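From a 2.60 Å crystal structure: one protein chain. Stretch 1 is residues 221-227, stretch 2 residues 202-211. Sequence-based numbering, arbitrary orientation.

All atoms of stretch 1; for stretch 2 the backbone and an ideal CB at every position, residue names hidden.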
ATOM      1  N   ILE A 221      -5.383  -3.676 -10.261  1.00 42.56           N
ATOM      2  CA  ILE A 221      -4.667  -2.867  -9.292  1.00 41.71           C
ATOM      3  C   ILE A 221      -3.176  -3.123  -9.444  1.00 40.35           C
ATOM      4  O   ILE A 221      -2.721  -4.258  -9.358  1.00 41.49           O
ATOM      5  CB  ILE A 221      -5.181  -3.151  -7.850  1.00 43.43           C
ATOM      6  CG1 ILE A 221      -4.514  -2.192  -6.851  1.00 43.22           C
ATOM      7  CG2 ILE A 221      -4.910  -4.576  -7.480  1.00 43.44           C
ATOM      8  CD1 ILE A 221      -5.274  -1.957  -5.600  1.00 41.91           C
ATOM      9  N   ILE A 222      -2.415  -2.087  -9.749  1.00 39.21           N
ATOM     10  CA  ILE A 222      -0.942  -2.187  -9.771  1.00 37.96           C
ATOM     11  C   ILE A 222      -0.529  -1.846  -8.336  1.00 38.70           C
ATOM     12  O   ILE A 222      -1.029  -0.882  -7.769  1.00 39.71           O
ATOM     13  CB  ILE A 222      -0.315  -1.191 -10.797  1.00 36.62           C
ATOM     14  CG1 ILE A 222      -1.067  -1.274 -12.134  1.00 37.56           C
ATOM     15  CG2 ILE A 222       1.178  -1.494 -11.054  1.00 34.73           C
ATOM     16  CD1 ILE A 222      -0.682  -0.205 -13.196  1.00 37.32           C
ATOM     17  N   ASN A 223       0.300  -2.670  -7.718  1.00 39.36           N
ATOM     18  CA  ASN A 223       0.809  -2.390  -6.369  1.00 40.25           C
ATOM     19  C   ASN A 223       2.297  -2.537  -6.403  1.00 39.77           C
ATOM     20  O   ASN A 223       2.814  -3.452  -7.056  1.00 39.43           O
ATOM     21  CB  ASN A 223       0.219  -3.336  -5.318  1.00 42.33           C
ATOM     22  CG  ASN A 223       0.912  -3.227  -3.942  1.00 44.24           C
ATOM     23  OD1 ASN A 223       1.286  -4.233  -3.372  1.00 48.29           O
ATOM     24  ND2 ASN A 223       1.073  -2.019  -3.416  1.00 44.97           N
ATOM     25  N   ASP A 224       2.969  -1.582  -5.755  1.00 40.17           N
ATOM     26  CA  ASP A 224       4.405  -1.615  -5.513  1.00 40.35           C
ATOM     27  C   ASP A 224       4.651  -1.563  -3.999  1.00 41.46           C
ATOM     28  O   ASP A 224       4.406  -0.536  -3.371  1.00 41.84           O
ATOM     29  CB  ASP A 224       5.078  -0.431  -6.184  1.00 39.69           C
ATOM     30  CG  ASP A 224       6.608  -0.438  -5.999  1.00 43.10           C
ATOM     31  OD1 ASP A 224       7.200  -1.483  -5.590  1.00 41.90           O
ATOM     32  OD2 ASP A 224       7.228   0.623  -6.278  1.00 47.55           O
ATOM     33  N   ARG A 225       5.120  -2.665  -3.425  1.00 41.88           N
ATOM     34  CA  ARG A 225       5.332  -2.725  -2.010  1.00 44.01           C
ATOM     35  C   ARG A 225       6.458  -1.830  -1.568  1.00 44.22           C
ATOM     36  O   ARG A 225       6.491  -1.447  -0.398  1.00 45.80           O
ATOM     37  CB  ARG A 225       5.670  -4.116  -1.550  1.00 46.61           C
ATOM     38  CG  ARG A 225       4.655  -5.196  -1.785  1.00 51.46           C
ATOM     39  CD  ARG A 225       5.271  -6.612  -1.401  1.00 58.74           C
ATOM     40  NE  ARG A 225       4.462  -7.671  -2.022  1.00 63.44           N
ATOM     41  CZ  ARG A 225       3.395  -8.259  -1.462  1.00 68.32           C
ATOM     42  NH1 ARG A 225       3.001  -7.948  -0.215  1.00 69.43           N
ATOM     43  NH2 ARG A 225       2.712  -9.176  -2.160  1.00 70.16           N
ATOM     44  N   ARG A 226       7.398  -1.492  -2.450  1.00 42.91           N
ATOM     45  CA  ARG A 226       8.455  -0.557  -2.028  1.00 44.41           C
ATOM     46  C   ARG A 226       7.956   0.881  -1.909  1.00 44.80           C
ATOM     47  O   ARG A 226       8.635   1.728  -1.332  1.00 47.02           O
ATOM     48  CB  ARG A 226       9.709  -0.567  -2.900  1.00 45.11           C
ATOM     49  CG  ARG A 226      10.162  -1.897  -3.478  1.00 44.49           C
ATOM     50  CD  ARG A 226       9.732  -1.886  -4.936  1.00 44.54           C
ATOM     51  NE  ARG A 226      10.858  -1.601  -5.792  1.00 46.83           N
ATOM     52  CZ  ARG A 226      10.817  -0.936  -6.939  1.00 44.68           C
ATOM     53  NH1 ARG A 226       9.693  -0.410  -7.408  1.00 39.82           N
ATOM     54  NH2 ARG A 226      11.963  -0.770  -7.597  1.00 47.01           N
ATOM     55  N   GLY A 227       6.771   1.157  -2.441  1.00 42.97           N
ATOM     56  CA  GLY A 227       6.163   2.458  -2.306  1.00 43.15           C
ATOM     57  C   GLY A 227       6.505   3.486  -3.365  1.00 42.25           C
ATOM     58  O   GLY A 227       6.074   4.600  -3.264  1.00 43.35           O
ATOM     59  N   UNK A 202      13.048  -8.671 -12.090  1.00 55.44           N
ATOM     60  CA  UNK A 202      13.180  -9.245 -10.754  1.00 57.32           C
ATOM     61  C   UNK A 202      12.228  -8.629  -9.754  1.00 55.90           C
ATOM     62  O   UNK A 202      11.901  -9.248  -8.730  1.00 56.81           O
ATOM     63  CB  UNK A 202      14.617  -9.082 -10.253  1.00 57.32           C
ATOM     64  N   UNK A 203      11.780  -7.415 -10.030  1.00 54.39           N
ATOM     65  CA  UNK A 203      10.729  -6.818  -9.182  1.00 53.67           C
ATOM     66  C   UNK A 203       9.401  -7.546  -9.336  1.00 52.84           C
ATOM     67  O   UNK A 203       8.647  -7.665  -8.380  1.00 52.32           O
ATOM     68  CB  UNK A 203      10.544  -5.338  -9.524  1.00 53.67           C
ATOM     69  N   UNK A 204       9.133  -8.065 -10.526  1.00 53.09           N
ATOM     70  CA  UNK A 204       7.941  -8.900 -10.692  1.00 53.98           C
ATOM     71  C   UNK A 204       8.148 -10.323 -10.151  1.00 56.12           C
ATOM     72  O   UNK A 204       7.270 -10.878  -9.492  1.00 56.88           O
ATOM     73  CB  UNK A 204       7.552  -8.961 -12.171  1.00 53.98           C
ATOM     74  N   UNK A 205       9.332 -10.880 -10.350  1.00 57.69           N
ATOM     75  CA  UNK A 205       9.615 -12.202  -9.799  1.00 60.19           C
ATOM     76  C   UNK A 205       9.560 -12.236  -8.241  1.00 61.07           C
ATOM     77  O   UNK A 205       8.953 -13.135  -7.666  1.00 62.54           O
ATOM     78  CB  UNK A 205      10.994 -12.660 -10.280  1.00 60.19           C
ATOM     79  N   UNK A 206      10.162 -11.263  -7.555  1.00 60.18           N
ATOM     80  CA  UNK A 206      10.212 -11.307  -6.082  1.00 61.24           C
ATOM     81  C   UNK A 206       8.934 -10.801  -5.405  1.00 59.88           C
ATOM     82  O   UNK A 206       8.860 -10.746  -4.189  1.00 61.15           O
ATOM     83  CB  UNK A 206      11.399 -10.478  -5.587  1.00 61.24           C
ATOM     84  N   UNK A 207       7.952 -10.386  -6.198  1.00 57.55           N
ATOM     85  CA  UNK A 207       6.672  -9.940  -5.676  1.00 55.92           C
ATOM     86  C   UNK A 207       6.554  -8.479  -5.271  1.00 53.71           C
ATOM     87  O   UNK A 207       5.525  -8.090  -4.738  1.00 53.44           O
ATOM     88  CB  UNK A 207       6.325 -10.800  -4.459  1.00 55.92           C
ATOM     89  N   UNK A 208       7.588  -7.672  -5.488  1.00 52.19           N
ATOM     90  CA  UNK A 208       7.515  -6.266  -5.129  1.00 51.16           C
ATOM     91  C   UNK A 208       6.486  -5.574  -6.042  1.00 49.18           C
ATOM     92  O   UNK A 208       5.632  -4.792  -5.597  1.00 48.62           O
ATOM     93  CB  UNK A 208       8.889  -5.603  -5.242  1.00 51.16           C
ATOM     94  N   UNK A 209       6.537  -5.875  -7.322  1.00 48.07           N
ATOM     95  CA  UNK A 209       5.539  -5.324  -8.222  1.00 47.06           C
ATOM     96  C   UNK A 209       4.582  -6.410  -8.633  1.00 47.38           C
ATOM     97  O   UNK A 209       4.999  -7.468  -9.117  1.00 48.74           O
ATOM     98  CB  UNK A 209       6.191  -4.686  -9.450  1.00 47.06           C
ATOM     99  N   UNK A 210       3.300  -6.140  -8.457  1.00 46.83           N
ATOM    100  CA  UNK A 210       2.291  -7.028  -8.975  1.00 47.31           C
ATOM    101  C   UNK A 210       1.116  -6.247  -9.529  1.00 46.16           C
ATOM    102  O   UNK A 210       0.905  -5.077  -9.196  1.00 45.59           O
ATOM    103  CB  UNK A 210       1.824  -7.997  -7.887  1.00 47.31           C
ATOM    104  N   UNK A 211       0.361  -6.936 -10.373  1.00 46.15           N
ATOM    105  CA  UNK A 211      -0.852  -6.438 -10.973  1.00 45.69           C
ATOM    106  C   UNK A 211      -1.934  -7.498 -10.782  1.00 47.74           C
ATOM    107  O   UNK A 211      -1.963  -8.489 -11.489  1.00 49.06           O
ATOM    108  CB  UNK A 211      -0.645  -6.102 -12.451  1.00 45.69           C
TER

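Position 202 carries helical backbone angles, and nothing of stretch 1 lies within 5.5 Å of its ideal CB. Almost any helix-tolerant residue would do, most naturally a polar one; it is Asn 202, whose side chain stays out of reach of stretch 1.

At 203 the CA-to-CB bond points toward stretch 1, and the ideal CB sits 5.1 Å from Arg 226 CZ. A guanidinium offers a flat, rather greasy face as well as its donors, so an aliphatic chain, a ring or an acid could be argued for. The deposited residue is Leu 203. Its CD1 lies over one face of the guanidinium, 2.9 Å from Arg 226 NH2, which is very tight for a carbon and a nitrogen.

Positions 204 and 205 are helical and out of reach, so stretch 1 sets no rule for them. They are Ile 204 and Ala 205.

Position 206 also touches nothing of stretch 1, but the chain is about to turn, and a short polar side chain could tie it down. Asn 206 does this within its own stretch: Asn 206 OD1 accepts a hydrogen bond from the backbone N of 208 at 2.9 Å.

At 207 the backbone decides. With phi/psi of 87/4, a CB would be jammed against the carbonyl O of 206, which by itself calls for glycine, and Gly 207 is found as the first residue to leave helical angles. Its carbonyl is useful: Arg 225 NE, at the edge of its guanidinium, donates to Gly 207 O at 2.9 Å.

Position 208 has its ideal CB 3.8 Å from Arg 226 CD and 4.5 Å from Asp 224 OD1. The neighbouring arginines would favour an acid and the carboxylate of Asp 224 would disfavour one; a small polar residue would also fit. Asp 208 is there, yet makes no salt bridge to either arginine. Its CB packs 3.8 Å from Arg 226 CD, while its backbone O accepts from Arg 225 N at 3.1 Å, carrying the pairing past the strand.

From 209 the two strands run antiparallel, and side chains alternate between faces. Position 209 shares a face with Asp 224 in a non-hydrogen-bonded pair, where a beta-branched or other apolar residue suits the strand and a polar one could address the carboxylate. Ile 209 takes the apolar course, its CG1 4.0 Å from Asp 224 OD1.

Position 210 pairs with Asn 223 on the other face. The two backbones bond both ways, Asn 223 N to the backbone O of 210 at 2.9 Å and the backbone N of 210 to Asn 223 O at 3.1 Å, leaving the side chain free to be small, polar or beta-branched. It is Ser 210, whose OG stands 4.3 Å from Asn 223 CB.

Position 211 returns to the first face, opposite Ile 222, with CA atoms only 4.4 Å apart. An aliphatic residue is the obvious match, valine or leucine as plausible as isoleucine. Ile 211 packs its CG1 4.0 Å from Ile 222 CG2.

Stretch 2 (202-211) NLIANGDISI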
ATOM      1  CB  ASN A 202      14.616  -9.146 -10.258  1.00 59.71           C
ATOM      2  CG  ASN A 202      15.557  -9.980 -11.083  1.00 63.68           C
ATOM      3  OD1 ASN A 202      15.533 -11.214 -11.012  1.00 67.50           O
ATOM      4  ND2 ASN A 202      16.387  -9.317 -11.895  1.00 65.34           N
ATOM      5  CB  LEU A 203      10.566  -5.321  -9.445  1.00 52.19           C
ATOM      6  CG  LEU A 203      11.761  -4.554  -8.864  1.00 53.55           C
ATOM      7  CD1 LEU A 203      11.630  -3.116  -9.314  1.00 54.68           C
ATOM      8  CD2 LEU A 203      11.877  -4.665  -7.337  1.00 52.93           C
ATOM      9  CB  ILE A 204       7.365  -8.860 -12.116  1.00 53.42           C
ATOM     10  CG1 ILE A 204       5.889  -9.256 -12.082  1.00 54.69           C
ATOM     11  CG2 ILE A 204       8.115  -9.732 -13.044  1.00 54.92           C
ATOM     12  CD1 ILE A 204       5.041  -8.266 -12.812  1.00 54.37           C
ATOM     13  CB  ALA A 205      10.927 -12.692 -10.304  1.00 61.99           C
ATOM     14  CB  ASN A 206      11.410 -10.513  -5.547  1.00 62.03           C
ATOM     15  CG  ASN A 206      11.262  -8.992  -5.738  1.00 61.65           C
ATOM     16  OD1 ASN A 206      10.261  -8.498  -6.284  1.00 61.06           O
ATOM     17  ND2 ASN A 206      12.282  -8.245  -5.302  1.00 62.91           N
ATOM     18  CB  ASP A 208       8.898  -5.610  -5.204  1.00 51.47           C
ATOM     19  CG  ASP A 208       9.778  -5.924  -3.982  1.00 56.43           C
ATOM     20  OD1 ASP A 208       9.249  -6.181  -2.869  1.00 61.34           O
ATOM     21  OD2 ASP A 208      11.024  -5.917  -4.112  1.00 60.61           O
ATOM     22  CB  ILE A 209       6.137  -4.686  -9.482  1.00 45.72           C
ATOM     23  CG1 ILE A 209       6.991  -3.490  -9.100  1.00 47.15           C
ATOM     24  CG2 ILE A 209       5.048  -4.159 -10.334  1.00 43.93           C
ATOM     25  CD1 ILE A 209       7.577  -2.744 -10.329  1.00 48.59           C
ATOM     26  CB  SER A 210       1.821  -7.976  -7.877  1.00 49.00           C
ATOM     27  OG  SER A 210       1.391  -7.224  -6.771  1.00 50.45           O
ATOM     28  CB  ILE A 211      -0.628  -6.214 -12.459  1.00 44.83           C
ATOM     29  CG1 ILE A 211       0.401  -5.107 -12.679  1.00 43.28           C
ATOM     30  CG2 ILE A 211      -1.905  -5.805 -13.141  1.00 46.69           C
ATOM     31  CD1 ILE A 211       1.421  -5.467 -13.651  1.00 44.99           C
TER
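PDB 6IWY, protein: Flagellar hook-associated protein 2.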